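PDB 3WIW: glycosyl hydrolase family 88 from Pedobacter heparinus, which hydrolyses unsaturated glucuronyl saccharides with specificity for heparin, and may, like others of its family, act on chondroitin fragments. Local coordinates for residues T81-Y86 against R130-K135; S314-L319 against F330-D335. All coordinates share one frame; numbering follows the deposited sequence. Where two conformers were deposited one is given.

Overall arrangement
Both contacts join helices of the alpha6/alpha6-barrel, and in chain order contact 1 is complete before contact 2 begins. Contact 1 sets helix 77-89 against the C-terminal end of helix 117-132, with helix 92-103 intervening in sequence. Contact 2 is more local: helices 306-322 and 327-340 follow one another and pack almost antiparallel. The centres of the two contacts lie about 23 Å apart and their nearest atoms about 7 Å, so the two do not touch. Helix 375-392 links them, since its E383 hydrogen-bonds Y84 of contact 1 through one carboxylate oxygen and S314 of contact 2 through the other. The C-terminal helix thereby ties early and late parts of the barrel together.

Contact 1. Residues T81-Y86 against R130-K135; sequences TLWYGY and RVTGDK
The six-membered part of the W83 indole meets V131 and T132 on the last turn of helix 117-132. T132 CG2 lies 3.6 Å from W83 CH2, and V131 CG1 is 4.0 Å from W83 CE3. With its CG1 anti to the backbone N (chi1 170°), V131 also reaches Y86, where CG1 sits in the ring plane at the edge, 3.7 Å from CE2. This apolar cluster is the tight part of the contact. The indole is buried, and its NE1 turns to T102 of helix 92-103. An alanine in place of W83 would probably open a gap beside V131 and T132 and leave T102 without its indole partner.

The looser side belongs to R130, an exposed residue whose chain bends at chi3 (54°). Its NH2 approaches the edge of the Y84 ring, 3.8 Å from CE1, and hydrogen-bonds N127, while NH1 forms a salt bridge with E87 of helix 77-89. T132 OG1 accepts from D134 N at 3.1 Å in an ST turn as G133 leaves the helix, and hydrogen-bonds A128 O. No hydrogen bond crosses between the segments, so association there rests on apolar fit, with the R130-E87 ion pair added at the outer side.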
# COMPACT_ATOMS: atom_id res chain seq x y z
N THR A 81 9.01 -2.56 -5.97
CA THR A 81 9.24 -1.35 -6.75
C THR A 81 10.16 -1.64 -7.94
O THR A 81 9.95 -1.12 -9.05
CB THR A 81 9.77 -0.21 -5.86
OG1 THR A 81 8.89 -0.09 -4.74
CG2 THR A 81 9.82 1.11 -6.62
N LEU A 82 11.16 -2.50 -7.71
CA LEU A 82 12.02 -2.94 -8.80
C LEU A 82 11.22 -3.69 -9.88
O LEU A 82 11.42 -3.45 -11.07
CB LEU A 82 13.16 -3.82 -8.26
CG LEU A 82 14.27 -3.11 -7.45
CD1 LEU A 82 15.17 -4.14 -6.80
CD2 LEU A 82 15.07 -2.15 -8.35
N TRP A 83 10.30 -4.57 -9.47
CA TRP A 83 9.45 -5.24 -10.46
C TRP A 83 8.64 -4.22 -11.26
O TRP A 83 8.56 -4.30 -12.49
CB TRP A 83 8.50 -6.27 -9.81
CG TRP A 83 9.23 -7.49 -9.33
CD1 TRP A 83 9.40 -7.88 -8.03
CD2 TRP A 83 9.93 -8.45 -10.14
NE1 TRP A 83 10.14 -9.04 -7.98
CE2 TRP A 83 10.49 -9.40 -9.26
CE3 TRP A 83 10.14 -8.59 -11.51
CZ2 TRP A 83 11.25 -10.49 -9.72
CZ3 TRP A 83 10.90 -9.65 -11.96
CH2 TRP A 83 11.43 -10.60 -11.07
N TYR A 84 8.05 -3.26 -10.57
CA TYR A 84 7.31 -2.22 -11.27
C TYR A 84 8.19 -1.37 -12.21
O TYR A 84 7.78 -1.05 -13.33
CB TYR A 84 6.57 -1.33 -10.28
CG TYR A 84 5.34 -1.93 -9.63
CD1 TYR A 84 4.68 -3.06 -10.17
CD2 TYR A 84 4.83 -1.37 -8.46
CE1 TYR A 84 3.54 -3.57 -9.55
CE2 TYR A 84 3.71 -1.89 -7.85
CZ TYR A 84 3.05 -2.97 -8.40
OH TYR A 84 1.91 -3.46 -7.78
N GLY A 85 9.40 -1.02 -11.78
CA GLY A 85 10.34 -0.31 -12.62
C GLY A 85 10.66 -1.11 -13.87
O GLY A 85 10.72 -0.55 -14.96
N TYR A 86 10.81 -2.42 -13.73
CA TYR A 86 11.02 -3.30 -14.87
C TYR A 86 9.81 -3.29 -15.81
O TYR A 86 9.97 -3.19 -17.03
CB TYR A 86 11.31 -4.73 -14.40
CG TYR A 86 11.28 -5.74 -15.52
CD1 TYR A 86 12.12 -5.62 -16.62
CD2 TYR A 86 10.44 -6.84 -15.47
CE1 TYR A 86 12.10 -6.55 -17.66
CE2 TYR A 86 10.43 -7.77 -16.48
CZ TYR A 86 11.25 -7.63 -17.57
OH TYR A 86 11.22 -8.57 -18.57
N ARG A 130 4.01 -13.10 -10.81
CA ARG A 130 3.12 -12.57 -11.83
C ARG A 130 3.92 -12.17 -13.08
O ARG A 130 3.55 -12.50 -14.22
CB ARG A 130 2.34 -11.37 -11.29
CG ARG A 130 1.42 -10.73 -12.33
CD ARG A 130 0.70 -9.50 -11.77
NE ARG A 130 1.66 -8.54 -11.22
CZ ARG A 130 2.34 -7.66 -11.95
NH1 ARG A 130 2.15 -7.59 -13.27
NH2 ARG A 130 3.22 -6.86 -11.36
N VAL A 131 5.03 -11.48 -12.86
CA VAL A 131 5.81 -10.97 -13.98
C VAL A 131 6.52 -12.09 -14.76
O VAL A 131 6.53 -12.10 -16.00
CB VAL A 131 6.81 -9.88 -13.51
CG1 VAL A 131 7.80 -9.52 -14.63
CG2 VAL A 131 6.05 -8.62 -13.02
N THR A 132 7.10 -13.07 -14.04
CA THR A 132 8.00 -14.03 -14.66
C THR A 132 7.41 -15.43 -14.85
O THR A 132 7.89 -16.18 -15.69
CB THR A 132 9.28 -14.20 -13.82
OG1 THR A 132 8.98 -14.90 -12.60
CG2 THR A 132 9.95 -12.85 -13.52
N GLY A 133 6.41 -15.79 -14.04
CA GLY A 133 5.88 -17.15 -14.03
C GLY A 133 6.88 -18.20 -13.54
O GLY A 133 6.65 -19.40 -13.68
N ASP A 134 8.00 -17.77 -12.97
CA ASP A 134 9.06 -18.69 -12.55
C ASP A 134 8.67 -19.41 -11.25
O ASP A 134 8.37 -18.76 -10.23
CB ASP A 134 10.38 -17.94 -12.38
CG ASP A 134 11.58 -18.87 -12.29
OD1 ASP A 134 11.44 -19.98 -11.73
OD2 ASP A 134 12.67 -18.49 -12.76
N LYS A 135 8.72 -20.73 -11.29
CA LYS A 135 8.29 -21.54 -10.16
C LYS A 135 9.14 -21.36 -8.90
O LYS A 135 8.69 -21.70 -7.81
CB LYS A 135 8.20 -23.02 -10.58
CG LYS A 135 7.10 -23.28 -11.62
CD LYS A 135 5.70 -22.90 -11.11
CE LYS A 135 4.61 -23.34 -12.08
NZ LYS A 135 4.57 -22.46 -13.30

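Contact 2. Residues S314-L319 against F330-D335; sequences SALLDL and FKFAED
L316 and L317 present neighbouring side chains to one turn of helix 327-340, where A333 points at them and meets both, while F332 meets L316 and F330 meets L317. The helix segments run nearly antiparallel, at 153°, and their axes come within 8.2 Å. The backbones come closest at L317 and F330, whose CA atoms are 5.4 Å apart, although the F330 side chain starts out away from L317's helix.

L316 can be followed outward. Its CB rests 4.0 Å from A333 CB. CG then lies anti to the carbonyl carbon and CD1 anti to CA (chi2 180°), so the extended branch obliquely reaches F332, with L316 CD1 3.6 Å from CD1 of that ring and a little farther from its CB. Elsewhere around L316 are L252 of helix 245-262 and A275 of helix 265-279.

L317 shares the alanine methyl: its CG is 3.6 Å from A333 CB, and its CD2 touches both that methyl and F330, 3.7 Å from ring atom CD1. Beyond the pair, the F330 ring meets that of Y388 with the planes about 10° apart, bringing helix 375-392 into the cluster.

On helix 327-340, K331 NZ bonds D335 OD2 at 3.0 Å on its syn lone pair, an intrahelical salt bridge. No polar bond forms between the segments; aliphatic and ring contacts join these consecutive barrel helices, so fit and burial hold the pair without directional bonds.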
# COMPACT_ATOMS: atom_id res chain seq x y z
N SER A 314 -3.33 5.39 -6.93
CA SER A 314 -3.38 4.05 -7.50
C SER A 314 -4.79 3.48 -7.41
O SER A 314 -5.33 2.97 -8.39
CB SER A 314 -2.38 3.13 -6.82
OG SER A 314 -2.33 1.95 -7.59
N ALA A 315 -5.42 3.63 -6.24
CA ALA A 315 -6.77 3.11 -6.06
C ALA A 315 -7.78 3.80 -6.98
O ALA A 315 -8.62 3.12 -7.58
CB ALA A 315 -7.21 3.25 -4.61
N LEU A 316 -7.71 5.13 -7.07
CA LEU A 316 -8.66 5.86 -7.90
C LEU A 316 -8.54 5.50 -9.37
O LEU A 316 -9.54 5.48 -10.10
CB LEU A 316 -8.54 7.37 -7.69
CG LEU A 316 -9.01 7.91 -6.34
CD1 LEU A 316 -8.80 9.41 -6.33
CD2 LEU A 316 -10.48 7.58 -6.10
N LEU A 317 -7.33 5.18 -9.82
CA LEU A 317 -7.15 4.75 -11.21
C LEU A 317 -7.86 3.41 -11.45
O LEU A 317 -8.57 3.27 -12.44
CB LEU A 317 -5.67 4.65 -11.56
CG LEU A 317 -4.99 6.02 -11.68
CD1 LEU A 317 -3.47 5.87 -11.64
CD2 LEU A 317 -5.46 6.75 -12.95
N ASP A 318 -7.71 2.44 -10.55
CA ASP A 318 -8.47 1.21 -10.70
C ASP A 318 -9.98 1.46 -10.54
O ASP A 318 -10.77 0.90 -11.28
CB ASP A 318 -8.01 0.11 -9.75
CG ASP A 318 -7.00 -0.83 -10.39
OD1 ASP A 318 -6.35 -0.46 -11.40
OD2 ASP A 318 -6.84 -1.93 -9.85
N LEU A 319 -10.37 2.33 -9.61
CA LEU A 319 -11.79 2.60 -9.42
C LEU A 319 -12.39 3.18 -10.69
O LEU A 319 -13.52 2.83 -11.08
CB LEU A 319 -11.99 3.55 -8.24
CG LEU A 319 -13.44 3.77 -7.80
CD1 LEU A 319 -14.10 2.48 -7.36
CD2 LEU A 319 -13.51 4.83 -6.69
N PHE A 330 -10.47 9.29 -12.33
CA PHE A 330 -9.27 9.35 -13.15
C PHE A 330 -8.62 10.73 -13.06
O PHE A 330 -7.40 10.85 -12.89
CB PHE A 330 -9.61 9.05 -14.61
CG PHE A 330 -8.42 9.14 -15.50
CD1 PHE A 330 -7.57 8.06 -15.65
CD2 PHE A 330 -8.12 10.33 -16.15
CE1 PHE A 330 -6.46 8.14 -16.46
CE2 PHE A 330 -7.00 10.42 -16.97
CZ PHE A 330 -6.18 9.32 -17.12
N LYS A 331 -9.43 11.79 -13.18
CA LYS A 331 -8.90 13.16 -13.17
C LYS A 331 -8.24 13.48 -11.83
O LYS A 331 -7.18 14.09 -11.78
CB LYS A 331 -10.02 14.17 -13.48
CG LYS A 331 -9.61 15.63 -13.42
CD LYS A 331 -8.54 15.96 -14.43
CE LYS A 331 -8.41 17.49 -14.61
NZ LYS A 331 -8.22 18.25 -13.33
N PHE A 332 -8.86 13.04 -10.74
CA PHE A 332 -8.33 13.32 -9.41
C PHE A 332 -6.98 12.61 -9.25
O PHE A 332 -6.01 13.21 -8.78
CB PHE A 332 -9.35 12.92 -8.36
CG PHE A 332 -9.10 13.51 -7.00
CD1 PHE A 332 -8.17 12.93 -6.13
CD2 PHE A 332 -9.82 14.61 -6.56
CE1 PHE A 332 -7.94 13.48 -4.85
CE2 PHE A 332 -9.62 15.14 -5.29
CZ PHE A 332 -8.67 14.58 -4.43
N ALA A 333 -6.91 11.35 -9.68
CA ALA A 333 -5.66 10.60 -9.62
C ALA A 333 -4.58 11.25 -10.49
O ALA A 333 -3.43 11.36 -10.08
CB ALA A 333 -5.86 9.15 -10.06
N GLU A 334 -4.95 11.66 -11.70
CA GLU A 334 -4.02 12.33 -12.59
C GLU A 334 -3.44 13.59 -11.94
O GLU A 334 -2.23 13.85 -12.03
CB GLU A 334 -4.73 12.67 -13.90
CG GLU A 334 -3.86 13.36 -14.92
CD GLU A 334 -4.62 13.63 -16.20
OE1 GLU A 334 -4.36 12.94 -17.21
OE2 GLU A 334 -5.50 14.52 -16.21
N ASP A 335 -4.30 14.37 -11.28
CA ASP A 335 -3.85 15.60 -10.61
C ASP A 335 -2.88 15.24 -9.48
O ASP A 335 -1.85 15.91 -9.32
CB ASP A 335 -5.03 16.36 -10.03
CG ASP A 335 -5.89 17.02 -11.09
OD1 ASP A 335 -5.41 17.24 -12.24
OD2 ASP A 335 -7.07 17.34 -10.77